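Local coordinates for tail spike protein (Acinetobacter phage vB_AbaP_AS12, PDB 6EU4) that probably recognises and degrades the capsular polysaccharide of Acinetobacter baumannii as the phage attaches to its host cell, at residues G285-M296 / L314-V325; A479-I487 / V498-N506. All coordinates share one frame; numbering follows the deposited sequence. Where two conformers were deposited one is given.

Contact 1 (G285-M296 / L314-V325); sequences GWDLNKMQGCTM and LFKIVYSNVTMV
Trp286 pairs with Phe315 and Leu288 with Ile317, each residue level with its counterpart in the next coil, as successive coils of a parallel beta-helix stack. Strands 286-289 and 315-318 run 4.8 Å apart between axes, nearly parallel. Backbone bonds alternate from Trp286 N to Leu314 O through Lys290 N to Val318 O. Beyond a corner the pairing resumes at Cys294 with Val322, shifted by one residue, and runs to Met296 O and Val325 N.

The corner itself is held by side chains bonding to backbone. Ser320 OG, turned beside its own N (chi1 -57°), accepts a hydrogen bond from Met291 N at 2.9 Å and donates to Val318 O at 2.8 Å, an oxygen that also accepts from Lys290 N. Asn321 has CG wedged between its N and carbonyl carbon (chi1 75°), and its OD1 receives Gly293 N at 2.9 Å from above the carbonyl plane. The same OD1 meets Asn351 of the second subunit.

Apolar contacts fill the interior. Trp286 CD1 lies 3.6 Å from Phe315 CE1, the rings side by side, their planes inclined at 34°. The methyl CE of Met296, a selenomethionine, sits 3.4 Å above one face of the Trp286 indole, toward its rim, and also reaches Phe315 CE1 at 4.2 Å.

Asp287 and Lys316 turn to the other face of strands 286-289 and 315-318. Lys316 extends fully alongside Asp287, yet a water joins Lys316 NZ to Asp287 OD2, whose salt bridge is with Arg253. Separately, Thr295 and Thr323 turn to hydroxyls of the second subunit.

Backbone bonds thus set the spacing of the coils, while side-chain oxygens satisfy the N-H groups of Met291 and Gly293 in the turn, where the register shifts and regular pairing is interrupted.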
ATOM      1  N   GLY A 285      17.026  14.197  -4.490  1.00 10.62           N
ATOM      2  CA  GLY A 285      15.742  14.176  -5.164  1.00 11.19           C
ATOM      3  C   GLY A 285      14.640  14.674  -4.244  1.00 13.28           C
ATOM      4  O   GLY A 285      13.936  15.646  -4.539  1.00 12.46           O
ATOM      5  N   TRP A 286      14.503  14.002  -3.110  1.00 12.28           N
ATOM      6  CA  TRP A 286      13.553  14.351  -2.068  1.00 12.84           C
ATOM      7  C   TRP A 286      14.320  14.579  -0.784  1.00 13.55           C
ATOM      8  O   TRP A 286      15.111  13.722  -0.370  1.00 14.47           O
ATOM      9  CB  TRP A 286      12.551  13.223  -1.854  1.00 13.69           C
ATOM     10  CG  TRP A 286      11.712  12.883  -3.008  1.00 13.59           C
ATOM     11  CD1 TRP A 286      12.074  12.178  -4.119  1.00 15.33           C
ATOM     12  CD2 TRP A 286      10.322  13.206  -3.170  1.00 14.88           C
ATOM     13  NE1 TRP A 286      10.996  12.043  -4.964  1.00 15.88           N
ATOM     14  CE2 TRP A 286       9.911  12.667  -4.400  1.00 15.52           C
ATOM     15  CE3 TRP A 286       9.394  13.900  -2.387  1.00 19.87           C
ATOM     16  CZ2 TRP A 286       8.610  12.807  -4.884  1.00 18.70           C
ATOM     17  CZ3 TRP A 286       8.096  14.035  -2.864  1.00 19.94           C
ATOM     18  CH2 TRP A 286       7.721  13.485  -4.105  1.00 18.44           C
ATOM     19  N   ASP A 287      14.124  15.739  -0.178  1.00 12.41           N
ATOM     20  CA  ASP A 287      14.751  16.103   1.086  1.00 12.30           C
ATOM     21  C   ASP A 287      13.598  16.279   2.072  1.00 12.36           C
ATOM     22  O   ASP A 287      12.934  17.317   2.064  1.00 13.91           O
ATOM     23  CB  ASP A 287      15.593  17.374   0.925  1.00 13.54           C
ATOM     24  CG  ASP A 287      16.342  17.760   2.189  1.00 15.11           C
ATOM     25  OD1 ASP A 287      15.990  17.254   3.286  1.00 17.24           O
ATOM     26  OD2 ASP A 287      17.287  18.586   2.087  1.00 16.34           O
ATOM     27  N   LEU A 288      13.327  15.247   2.872  1.00 12.08           N
ATOM     28  CA  LEU A 288      12.152  15.178   3.731  1.00 12.15           C
ATOM     29  C   LEU A 288      12.571  15.212   5.190  1.00 14.59           C
ATOM     30  O   LEU A 288      13.452  14.447   5.617  1.00 15.36           O
ATOM     31  CB  LEU A 288      11.354  13.902   3.462  1.00 13.00           C
ATOM     32  CG  LEU A 288      10.980  13.657   2.004  1.00 14.46           C
ATOM     33  CD1 LEU A 288      10.167  12.387   1.928  1.00 15.07           C
ATOM     34  CD2 LEU A 288      10.196  14.827   1.406  1.00 18.45           C
ATOM     35  N   ASN A 289      11.961  16.112   5.940  1.00 12.66           N
ATOM     36  CA  ASN A 289      12.233  16.275   7.357  1.00 10.91           C
ATOM     37  C   ASN A 289      10.909  16.404   8.101  1.00 11.81           C
ATOM     38  O   ASN A 289      10.052  17.206   7.713  1.00 12.91           O
ATOM     39  CB  ASN A 289      13.116  17.509   7.580  1.00 14.12           C
ATOM     40  CG  ASN A 289      13.407  17.752   9.041  1.00 14.95           C
ATOM     41  OD1 ASN A 289      13.763  16.826   9.789  1.00 16.60           O
ATOM     42  ND2 ASN A 289      13.246  19.006   9.470  1.00 14.06           N
ATOM     43  N   LYS A 290      10.734  15.590   9.139  1.00 11.88           N
ATOM     44  CA  LYS A 290       9.519  15.589   9.959  1.00 11.73           C
ATOM     45  C   LYS A 290       8.274  15.376   9.104  1.00 14.07           C
ATOM     46  O   LYS A 290       7.232  16.001   9.313  1.00 14.38           O
ATOM     47  CB  LYS A 290       9.413  16.870  10.782  1.00 13.38           C
ATOM     48  CG  LYS A 290      10.524  17.037  11.823  1.00 16.01           C
ATOM     49  CD  LYS A 290      10.343  16.118  13.038  1.00 21.89           C
ATOM     50  CE  LYS A 290      11.366  16.429  14.150  1.00 30.06           C
ATOM     51  NZ  LYS A 290      11.062  15.708  15.428  1.00 33.09           N
HETATM   52  N   MSE A 291       8.367  14.433   8.174  1.00 12.22           N
HETATM   53  CA  MSE A 291       7.270  14.108   7.296  1.00 12.64           C
HETATM   54  C   MSE A 291       6.514  12.895   7.834  1.00 12.95           C
HETATM   55  O   MSE A 291       6.869  11.743   7.542  1.00 14.98           O
HETATM   56  CB  MSE A 291       7.795  13.857   5.869  1.00 14.78           C
HETATM   57  CG  MSE A 291       7.995  15.177   5.097  1.00 16.43           C
HETATM   58 SE   MSE A 291       6.287  15.922   4.440  1.00 17.69          SE
HETATM   59  CE  MSE A 291       6.288  15.245   2.648  1.00 16.22           C
ATOM     60  N   GLN A 292       5.458  13.156   8.602  1.00 11.76           N
ATOM     61  CA  GLN A 292       4.673  12.099   9.221  0.50 12.09           C
ATOM     62  C   GLN A 292       3.493  11.721   8.330  1.00 12.48           C
ATOM     63  O   GLN A 292       2.864  12.589   7.713  1.00 12.15           O
ATOM     64  CB  GLN A 292       4.156  12.542  10.592  0.50 13.24           C
ATOM     65  CG  GLN A 292       5.132  13.385  11.419  0.50 15.60           C
ATOM     66  CD  GLN A 292       6.466  12.701  11.602  0.50 15.10           C
ATOM     67  OE1 GLN A 292       6.615  11.519  11.306  0.50 16.54           O
ATOM     68  NE2 GLN A 292       7.448  13.445  12.098  0.50 15.39           N
ATOM     69  N   GLY A 293       3.163  10.427   8.301  1.00 12.12           N
ATOM     70  CA  GLY A 293       1.975  10.007   7.548  1.00 10.08           C
ATOM     71  C   GLY A 293       2.022  10.295   6.060  1.00 12.38           C
ATOM     72  O   GLY A 293       0.994  10.666   5.472  1.00 12.93           O
ATOM     73  N   CYS A 294       3.176  10.085   5.432  1.00 12.64           N
ATOM     74  CA  CYS A 294       3.402  10.409   4.029  1.00 11.39           C
ATOM     75  C   CYS A 294       3.342   9.165   3.152  1.00 11.10           C
ATOM     76  O   CYS A 294       4.012   8.166   3.436  1.00 11.41           O
ATOM     77  CB  CYS A 294       4.768  11.072   3.876  1.00 12.73           C
ATOM     78  SG  CYS A 294       5.249  11.392   2.180  1.00 14.37           S
ATOM     79  N   THR A 295       2.552   9.229   2.082  1.00 11.22           N
ATOM     80  CA  THR A 295       2.452   8.132   1.132  1.00 10.48           C
ATOM     81  C   THR A 295       2.837   8.642  -0.246  1.00 10.48           C
ATOM     82  O   THR A 295       2.317   9.677  -0.701  1.00 11.22           O
ATOM     83  CB  THR A 295       1.037   7.528   1.079  1.00 11.63           C
ATOM     84  OG1 THR A 295       0.579   7.142   2.390  1.00 12.33           O
ATOM     85  CG2 THR A 295       1.026   6.281   0.193  1.00 11.65           C
HETATM   86  N   MSE A 296       3.699   7.882  -0.928  1.00  8.75           N
HETATM   87  CA  MSE A 296       4.033   8.098  -2.335  1.00  8.88           C
HETATM   88  C   MSE A 296       3.536   6.907  -3.137  1.00 10.46           C
HETATM   89  O   MSE A 296       3.827   5.766  -2.776  1.00 11.20           O
HETATM   90  CB  MSE A 296       5.543   8.276  -2.489  1.00 11.99           C
HETATM   91  CG  MSE A 296       6.084   9.403  -1.626  1.00 16.01           C
HETATM   92 SE   MSE A 296       8.057   9.315  -1.667  1.00 22.72          SE
HETATM   93  CE  MSE A 296       8.314   9.645  -3.518  1.00 29.13           C
ATOM     94  N   LEU A 314      19.248   9.888  -3.305  1.00 10.80           N
ATOM     95  CA  LEU A 314      17.970  10.060  -3.990  1.00 10.39           C
ATOM     96  C   LEU A 314      16.916  10.549  -3.009  1.00 11.21           C
ATOM     97  O   LEU A 314      16.222  11.545  -3.265  1.00 12.16           O
ATOM     98  CB  LEU A 314      17.521   8.748  -4.645  1.00 10.33           C
ATOM     99  CG  LEU A 314      16.138   8.750  -5.299  1.00 13.28           C
ATOM    100  CD1 LEU A 314      15.980   9.879  -6.301  1.00 15.87           C
ATOM    101  CD2 LEU A 314      15.886   7.410  -5.987  1.00 13.69           C
ATOM    102  N   PHE A 315      16.782   9.840  -1.885  1.00 11.59           N
ATOM    103  CA  PHE A 315      15.881  10.181  -0.787  1.00 10.19           C
ATOM    104  C   PHE A 315      16.673  10.439   0.482  1.00 11.81           C
ATOM    105  O   PHE A 315      17.406   9.558   0.960  1.00 12.71           O
ATOM    106  CB  PHE A 315      14.899   9.040  -0.496  1.00 11.88           C
ATOM    107  CG  PHE A 315      14.178   8.499  -1.705  1.00 11.72           C
ATOM    108  CD1 PHE A 315      13.113   9.194  -2.264  1.00 16.39           C
ATOM    109  CD2 PHE A 315      14.498   7.246  -2.228  1.00 12.35           C
ATOM    110  CE1 PHE A 315      12.434   8.680  -3.358  1.00 17.84           C
ATOM    111  CE2 PHE A 315      13.834   6.735  -3.329  1.00 14.45           C
ATOM    112  CZ  PHE A 315      12.794   7.445  -3.891  1.00 16.38           C
ATOM    113  N   LYS A 316      16.483  11.610   1.056  1.00 12.27           N
ATOM    114  CA  LYS A 316      16.957  11.930   2.393  1.00 11.56           C
ATOM    115  C   LYS A 316      15.709  12.058   3.261  1.00 13.41           C
ATOM    116  O   LYS A 316      14.877  12.945   3.028  1.00 11.87           O
ATOM    117  CB  LYS A 316      17.775  13.212   2.409  1.00 13.52           C
ATOM    118  CG  LYS A 316      18.186  13.612   3.819  1.00 15.57           C
ATOM    119  CD  LYS A 316      19.015  14.899   3.836  1.00 18.33           C
ATOM    120  CE  LYS A 316      19.438  15.259   5.219  1.00 21.80           C
ATOM    121  NZ  LYS A 316      20.277  16.514   5.205  1.00 23.14           N
ATOM    122  N   ILE A 317      15.564  11.156   4.235  1.00 11.95           N
ATOM    123  CA  ILE A 317      14.331  11.044   5.023  1.00 12.31           C
ATOM    124  C   ILE A 317      14.704  11.054   6.495  1.00 12.57           C
ATOM    125  O   ILE A 317      15.288  10.089   7.009  1.00 13.09           O
ATOM    126  CB  ILE A 317      13.526   9.792   4.645  1.00 12.66           C
ATOM    127  CG1 ILE A 317      13.273   9.806   3.129  1.00 13.29           C
ATOM    128  CG2 ILE A 317      12.213   9.768   5.414  1.00 12.96           C
ATOM    129  CD1 ILE A 317      12.364   8.705   2.608  1.00 14.29           C
ATOM    130  N   VAL A 318      14.362  12.143   7.173  1.00 11.72           N
ATOM    131  CA  VAL A 318      14.788  12.408   8.536  1.00 11.31           C
ATOM    132  C   VAL A 318      13.553  12.602   9.413  1.00 11.66           C
ATOM    133  O   VAL A 318      12.669  13.403   9.085  1.00 11.00           O
ATOM    134  CB  VAL A 318      15.719  13.634   8.582  1.00 13.79           C
ATOM    135  CG1 VAL A 318      16.073  13.990   9.995  1.00 15.78           C
ATOM    136  CG2 VAL A 318      16.987  13.348   7.752  1.00 12.52           C
ATOM    137  N   TYR A 319      13.507  11.873  10.522  1.00 11.69           N
ATOM    138  CA  TYR A 319      12.408  11.920  11.498  1.00 11.91           C
ATOM    139  C   TYR A 319      11.032  11.937  10.819  1.00 12.28           C
ATOM    140  O   TYR A 319      10.146  12.727  11.156  1.00 12.05           O
ATOM    141  CB  TYR A 319      12.575  13.109  12.435  1.00 15.92           C
ATOM    142  CG  TYR A 319      13.814  12.985  13.295  1.00 22.30           C
ATOM    143  CD1 TYR A 319      13.987  11.903  14.149  1.00 28.13           C
ATOM    144  CD2 TYR A 319      14.795  13.964  13.272  1.00 30.29           C
ATOM    145  CE1 TYR A 319      15.133  11.781  14.934  1.00 34.62           C
ATOM    146  CE2 TYR A 319      15.927  13.860  14.056  1.00 34.99           C
ATOM    147  CZ  TYR A 319      16.094  12.760  14.877  1.00 39.42           C
ATOM    148  OH  TYR A 319      17.226  12.657  15.668  1.00 46.38           O
ATOM    149  N   SER A 320      10.828  10.974   9.917  1.00 10.68           N
ATOM    150  CA  SER A 320       9.641  10.888   9.083  1.00 10.80           C
ATOM    151  C   SER A 320       9.123   9.460   9.092  1.00 10.57           C
ATOM    152  O   SER A 320       9.835   8.532   9.481  1.00 11.95           O
ATOM    153  CB  SER A 320       9.940  11.295   7.632  1.00 11.67           C
ATOM    154  OG  SER A 320      10.470  12.606   7.563  1.00 12.56           O
ATOM    155  N   ASN A 321       7.887   9.264   8.632  1.00 10.47           N
ATOM    156  CA  ASN A 321       7.437   7.909   8.312  1.00 11.53           C
ATOM    157  C   ASN A 321       6.699   7.947   6.979  1.00 10.27           C
ATOM    158  O   ASN A 321       5.743   8.710   6.805  1.00 11.63           O
ATOM    159  CB  ASN A 321       6.614   7.284   9.465  1.00 14.03           C
ATOM    160  CG  ASN A 321       5.194   7.833   9.612  1.00 15.00           C
ATOM    161  OD1 ASN A 321       4.969   8.983  10.009  1.00 13.11           O
ATOM    162  ND2 ASN A 321       4.216   6.953   9.385  1.00 12.30           N
ATOM    163  N   VAL A 322       7.197   7.149   6.035  1.00 10.45           N
ATOM    164  CA  VAL A 322       6.889   7.246   4.612  1.00 10.29           C
ATOM    165  C   VAL A 322       6.658   5.846   4.070  1.00 10.41           C
ATOM    166  O   VAL A 322       7.415   4.921   4.382  1.00 10.69           O
ATOM    167  CB  VAL A 322       8.036   7.903   3.814  1.00 11.52           C
ATOM    168  CG1 VAL A 322       7.741   7.919   2.318  1.00 14.15           C
ATOM    169  CG2 VAL A 322       8.344   9.319   4.339  1.00 13.97           C
ATOM    170  N   THR A 323       5.630   5.702   3.234  1.00 11.06           N
ATOM    171  CA  THR A 323       5.384   4.479   2.480  1.00 11.37           C
ATOM    172  C   THR A 323       5.485   4.808   1.003  1.00 11.99           C
ATOM    173  O   THR A 323       4.843   5.763   0.542  1.00 10.61           O
ATOM    174  CB  THR A 323       3.992   3.892   2.749  1.00 11.50           C
ATOM    175  OG1 THR A 323       3.830   3.577   4.136  1.00 14.98           O
ATOM    176  CG2 THR A 323       3.786   2.614   1.952  1.00 12.65           C
HETATM  177  N   MSE A 324       6.274   4.014   0.271  1.00  9.76           N
HETATM  178  CA  MSE A 324       6.424   4.151  -1.168  1.00  9.85           C
HETATM  179  C   MSE A 324       5.809   2.925  -1.830  1.00 10.72           C
HETATM  180  O   MSE A 324       6.292   1.807  -1.639  1.00 11.74           O
HETATM  181  CB  MSE A 324       7.900   4.282  -1.564  1.00 10.66           C
HETATM  182  CG  MSE A 324       8.622   5.363  -0.872  1.00 10.98           C
HETATM  183 SE   MSE A 324      10.410   5.504  -1.664  0.85 14.42          SE
HETATM  184  CE  MSE A 324      11.122   6.753  -0.369  1.00 15.18           C
ATOM    185  N   VAL A 325       4.743   3.128  -2.590  1.00  8.63           N
ATOM    186  CA  VAL A 325       3.969   2.045  -3.187  1.00  9.64           C
ATOM    187  C   VAL A 325       4.223   2.064  -4.693  1.00 10.52           C
ATOM    188  O   VAL A 325       3.787   2.987  -5.392  1.00 11.78           O
ATOM    189  CB  VAL A 325       2.472   2.186  -2.879  1.00 11.73           C
ATOM    190  CG1 VAL A 325       1.725   0.945  -3.322  1.00 13.62           C
ATOM    191  CG2 VAL A 325       2.262   2.428  -1.407  1.00 13.37           C
TER
HETATM  192  O   HOH W   1      18.994  18.729   4.013  1.00 23.60           O

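Contact 2 (A479-I487 / V498-N506); sequences AKSLGNESI and VLVQSSTAN
Asn484 and Asn506 lay their side-chain amides one over the other, with planes only 7° apart although the side chains themselves cross at about a right angle. The stack brings two acceptors together, Asn484 OD1 and Asn506 OD1 being 3.4 Å apart. The close oxygens would probably repel; Asn511 ND2 donates to Asn484 OD1, which may ease this.

Gln501, at the end of its strand, reaches across to the loop at Gly483. Its chain, bent at chi2 (51°), swings the amide toward 479-487, where NE2 gives a bond to Gly483 O at 2.8 Å, the acceptor lying in the amide plane. On the other end OE1 receives Ser503 N at 2.9 Å on an in-plane lone pair. One water donates to both Leu482 O and Gln501 OE1 and accepts from Asn506 ND2; a second accepts from Gln501 NE2.

Before the loops the chains form a short parallel pair: Lys480 N bonds to Val498 O at 2.8 Å, Val500 N to Lys480 O, and Leu482 N to Val500 O at 2.9 Å, almost straight. Ala479 CB rests 3.8 Å from Val500 CG1, and Leu482 CD1 lies against Leu499 CB. Ala479 also bonds through its backbone to the third subunit.

The buried Gln501 amide is therefore gripped at both ends, by backbone and by water, which fixes its rotation and ties the loop at Gly483 to the start of the loop after Gln501, where strand pairing stops.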
ATOM      1  N   ALA A 479      18.822 -30.627   6.539  1.00 15.43           N
ATOM      2  CA  ALA A 479      20.210 -30.452   6.947  1.00 14.58           C
ATOM      3  C   ALA A 479      20.916 -29.472   6.011  1.00 15.97           C
ATOM      4  O   ALA A 479      20.530 -29.297   4.852  1.00 17.59           O
ATOM      5  CB  ALA A 479      20.941 -31.792   6.939  1.00 16.58           C
ATOM      6  N   LYS A 480      21.964 -28.838   6.521  1.00 15.44           N
ATOM      7  CA  LYS A 480      22.885 -28.088   5.669  1.00 16.28           C
ATOM      8  C   LYS A 480      23.905 -29.044   5.068  1.00 17.67           C
ATOM      9  O   LYS A 480      24.621 -29.733   5.797  1.00 18.52           O
ATOM     10  CB  LYS A 480      23.588 -26.986   6.450  1.00 18.47           C
ATOM     11  CG  LYS A 480      24.432 -26.039   5.518  1.00 20.90           C
ATOM     12  CD  LYS A 480      25.009 -24.867   6.296  1.00 22.94           C
ATOM     13  CE  LYS A 480      25.448 -23.709   5.394  1.00 26.11           C
ATOM     14  NZ  LYS A 480      26.521 -24.064   4.430  1.00 25.47           N
ATOM     15  N   SER A 481      23.974 -29.085   3.738  1.00 21.03           N
ATOM     16  CA  SER A 481      24.850 -30.029   3.049  1.00 23.98           C
ATOM     17  C   SER A 481      26.252 -29.443   2.992  1.00 24.85           C
ATOM     18  O   SER A 481      26.449 -28.347   2.460  1.00 27.74           O
ATOM     19  CB  SER A 481      24.334 -30.335   1.638  1.00 27.60           C
ATOM     20  OG  SER A 481      25.049 -31.424   1.075  1.00 33.43           O
ATOM     21  N   LEU A 482      27.224 -30.171   3.542  1.00 21.73           N
ATOM     22  CA  LEU A 482      28.589 -29.678   3.635  1.00 22.78           C
ATOM     23  C   LEU A 482      29.384 -29.981   2.375  1.00 22.82           C
ATOM     24  O   LEU A 482      29.227 -31.038   1.756  1.00 23.45           O
ATOM     25  CB  LEU A 482      29.303 -30.303   4.833  1.00 24.44           C
ATOM     26  CG  LEU A 482      28.671 -30.012   6.192  1.00 25.08           C
ATOM     27  CD1 LEU A 482      29.273 -30.925   7.250  1.00 25.86           C
ATOM     28  CD2 LEU A 482      28.859 -28.550   6.557  1.00 28.78           C
ATOM     29  N   GLY A 483      30.268 -29.064   2.016  1.00 26.76           N
ATOM     30  CA  GLY A 483      31.282 -29.325   1.017  1.00 27.09           C
ATOM     31  C   GLY A 483      32.499 -29.973   1.642  1.00 27.62           C
ATOM     32  O   GLY A 483      32.405 -30.732   2.612  1.00 27.26           O
ATOM     33  N   ASN A 484      33.668 -29.660   1.085  1.00 26.01           N
ATOM     34  CA  ASN A 484      34.934 -30.114   1.653  1.00 26.46           C
ATOM     35  C   ASN A 484      35.299 -29.141   2.767  1.00 27.21           C
ATOM     36  O   ASN A 484      36.136 -28.247   2.616  1.00 28.90           O
ATOM     37  CB  ASN A 484      36.025 -30.181   0.587  1.00 29.41           C
ATOM     38  CG  ASN A 484      37.324 -30.758   1.125  1.00 32.55           C
ATOM     39  OD1 ASN A 484      37.348 -31.398   2.182  1.00 32.36           O
ATOM     40  ND2 ASN A 484      38.409 -30.540   0.401  1.00 35.37           N
ATOM     41  N   GLU A 485      34.644 -29.305   3.910  1.00 28.13           N
ATOM     42  CA  GLU A 485      34.816 -28.345   4.985  1.00 28.69           C
ATOM     43  C   GLU A 485      34.877 -29.074   6.314  1.00 25.60           C
ATOM     44  O   GLU A 485      34.426 -30.218   6.455  1.00 24.34           O
ATOM     45  CB  GLU A 485      33.708 -27.276   4.990  1.00 32.26           C
ATOM     46  CG  GLU A 485      32.305 -27.774   4.806  1.00 33.77           C
ATOM     47  CD  GLU A 485      31.302 -26.640   4.512  1.00 32.37           C
ATOM     48  OE1 GLU A 485      31.227 -25.662   5.292  1.00 29.67           O
ATOM     49  OE2 GLU A 485      30.578 -26.739   3.501  1.00 30.68           O
ATOM     50  N   SER A 486      35.461 -28.393   7.289  1.00 22.52           N
ATOM     51  CA  SER A 486      35.673 -28.974   8.601  1.00 22.52           C
ATOM     52  C   SER A 486      34.506 -28.656   9.525  1.00 21.11           C
ATOM     53  O   SER A 486      34.125 -27.494   9.682  1.00 21.97           O
ATOM     54  CB  SER A 486      36.968 -28.457   9.223  1.00 25.95           C
ATOM     55  OG  SER A 486      37.019 -28.813  10.591  1.00 24.94           O
ATOM     56  N   ILE A 487      33.964 -29.693  10.166  1.00 20.67           N
ATOM     57  CA  ILE A 487      32.924 -29.474  11.167  1.00 18.59           C
ATOM     58  C   ILE A 487      33.501 -29.007  12.491  1.00 18.30           C
ATOM     59  O   ILE A 487      32.743 -28.665  13.401  1.00 20.62           O
ATOM     60  CB  ILE A 487      32.083 -30.751  11.367  1.00 19.33           C
ATOM     61  CG1 ILE A 487      32.955 -31.924  11.810  1.00 20.14           C
ATOM     62  CG2 ILE A 487      31.332 -31.086  10.102  1.00 20.88           C
ATOM     63  CD1 ILE A 487      32.119 -33.100  12.383  1.00 21.22           C
ATOM     64  N   VAL A 498      21.709 -28.668  12.025  1.00 15.60           N
ATOM     65  CA  VAL A 498      21.908 -30.019  11.507  1.00 13.94           C
ATOM     66  C   VAL A 498      22.702 -29.947  10.208  1.00 16.79           C
ATOM     67  O   VAL A 498      22.381 -29.149   9.312  1.00 16.74           O
ATOM     68  CB  VAL A 498      20.566 -30.735  11.275  1.00 15.06           C
ATOM     69  CG1 VAL A 498      20.821 -32.148  10.755  1.00 16.12           C
ATOM     70  CG2 VAL A 498      19.718 -30.744  12.564  1.00 16.52           C
ATOM     71  N   LEU A 499      23.724 -30.797  10.107  1.00 17.21           N
ATOM     72  CA  LEU A 499      24.640 -30.892   8.985  1.00 16.96           C
ATOM     73  C   LEU A 499      24.566 -32.288   8.384  1.00 16.74           C
ATOM     74  O   LEU A 499      24.341 -33.282   9.090  1.00 17.04           O
ATOM     75  CB  LEU A 499      26.085 -30.617   9.432  1.00 18.19           C
ATOM     76  CG  LEU A 499      26.267 -29.514  10.491  1.00 19.46           C
ATOM     77  CD1 LEU A 499      27.685 -29.505  10.993  1.00 21.88           C
ATOM     78  CD2 LEU A 499      25.875 -28.170   9.907  1.00 22.56           C
ATOM     79  N   VAL A 500      24.793 -32.375   7.083  1.00 17.10           N
ATOM     80  CA  VAL A 500      24.959 -33.662   6.420  1.00 16.63           C
ATOM     81  C   VAL A 500      26.241 -33.620   5.608  1.00 19.36           C
ATOM     82  O   VAL A 500      26.532 -32.628   4.935  1.00 20.43           O
ATOM     83  CB  VAL A 500      23.748 -34.047   5.533  1.00 17.99           C
ATOM     84  CG1 VAL A 500      23.479 -33.002   4.443  1.00 20.60           C
ATOM     85  CG2 VAL A 500      23.971 -35.423   4.924  1.00 20.59           C
ATOM     86  N   GLN A 501      27.023 -34.688   5.695  1.00 18.94           N
ATOM     87  CA  GLN A 501      28.172 -34.888   4.812  1.00 21.43           C
ATOM     88  C   GLN A 501      27.912 -36.174   4.043  1.00 21.80           C
ATOM     89  O   GLN A 501      28.067 -37.273   4.583  1.00 22.28           O
ATOM     90  CB  GLN A 501      29.488 -34.959   5.580  1.00 20.30           C
ATOM     91  CG  GLN A 501      30.693 -35.207   4.669  1.00 19.54           C
ATOM     92  CD  GLN A 501      30.745 -34.242   3.513  1.00 22.56           C
ATOM     93  OE1 GLN A 501      30.238 -34.538   2.430  1.00 23.82           O
ATOM     94  NE2 GLN A 501      31.351 -33.079   3.727  1.00 23.70           N
ATOM     95  N   SER A 502      27.517 -36.039   2.778  1.00 22.80           N
ATOM     96  CA  SER A 502      27.179 -37.205   1.980  1.00 25.07           C
ATOM     97  C   SER A 502      28.353 -37.727   1.170  1.00 26.53           C
ATOM     98  O   SER A 502      28.228 -38.783   0.549  1.00 30.29           O
ATOM     99  CB  SER A 502      26.013 -36.887   1.035  1.00 28.73           C
ATOM    100  OG  SER A 502      26.384 -35.922   0.059  1.00 27.38           O
ATOM    101  N   SER A 503      29.482 -37.030   1.161  1.00 27.85           N
ATOM    102  CA  SER A 503      30.667 -37.461   0.424  1.00 30.06           C
ATOM    103  C   SER A 503      31.647 -38.155   1.366  1.00 29.38           C
ATOM    104  O   SER A 503      32.176 -37.527   2.291  1.00 29.34           O
ATOM    105  CB  SER A 503      31.334 -36.265  -0.249  1.00 33.85           C
ATOM    106  OG  SER A 503      32.660 -36.582  -0.622  1.00 38.01           O
ATOM    107  N   THR A 504      31.904 -39.441   1.124  1.00 29.33           N
ATOM    108  CA  THR A 504      32.826 -40.167   1.993  1.00 31.43           C
ATOM    109  C   THR A 504      34.246 -39.617   1.882  1.00 34.00           C
ATOM    110  O   THR A 504      35.014 -39.684   2.856  1.00 32.81           O
ATOM    111  CB  THR A 504      32.805 -41.668   1.674  1.00 31.27           C
ATOM    112  OG1 THR A 504      33.168 -41.889   0.308  1.00 30.49           O
ATOM    113  CG2 THR A 504      31.420 -42.258   1.917  1.00 31.65           C
ATOM    114  N   ALA A 505      34.595 -39.044   0.722  1.00 32.76           N
ATOM    115  CA  ALA A 505      35.928 -38.476   0.527  1.00 34.29           C
ATOM    116  C   ALA A 505      36.156 -37.242   1.388  1.00 33.37           C
ATOM    117  O   ALA A 505      37.303 -36.955   1.757  1.00 32.74           O
ATOM    118  CB  ALA A 505      36.140 -38.127  -0.950  1.00 36.57           C
ATOM    119  N   ASN A 506      35.092 -36.502   1.724  1.00 29.53           N
ATOM    120  CA  ASN A 506      35.220 -35.309   2.549  1.00 29.11           C
ATOM    121  C   ASN A 506      34.953 -35.574   4.026  1.00 28.61           C
ATOM    122  O   ASN A 506      35.184 -34.681   4.850  1.00 29.13           O
ATOM    123  CB  ASN A 506      34.274 -34.209   2.041  1.00 28.67           C
ATOM    124  CG  ASN A 506      34.693 -33.671   0.675  1.00 29.50           C
ATOM    125  OD1 ASN A 506      35.845 -33.795   0.287  1.00 30.01           O
ATOM    126  ND2 ASN A 506      33.756 -33.063  -0.053  1.00 30.88           N
TER
HETATM  127  O   HOH W   2      27.283 -33.205   1.713  1.00 22.87           O
HETATM  128  O   HOH W   3      24.058 -33.809   0.501  1.00 42.80           O
HETATM  129  O   HOH W   4      30.664 -32.967   0.398  1.00 26.90           O
HETATM  130  O   HOH W   5      33.487 -32.466   5.365  1.00 24.98           O

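Contacts 1 and 2 follow in series along the chain and do not touch: they lie about 47 Å apart between centres and about 33 Å between nearest atoms. The centre of contact 1 is about 6 Å from the centre of the chain, within the long parallel beta-helix; that of contact 2 is about 43 Å from it, in a separate six-stranded sheet whose outermost strand within this chain is 474-481. Both are parallel strand pairs whose flanking turns rely on side-chain amides or hydroxyls. Contact 1 reaches the second subunit through Thr295, Thr323 and Asn321, contact 2 the third through the backbone of Ala479. Neither can be tied to a catalytic or sugar-binding site.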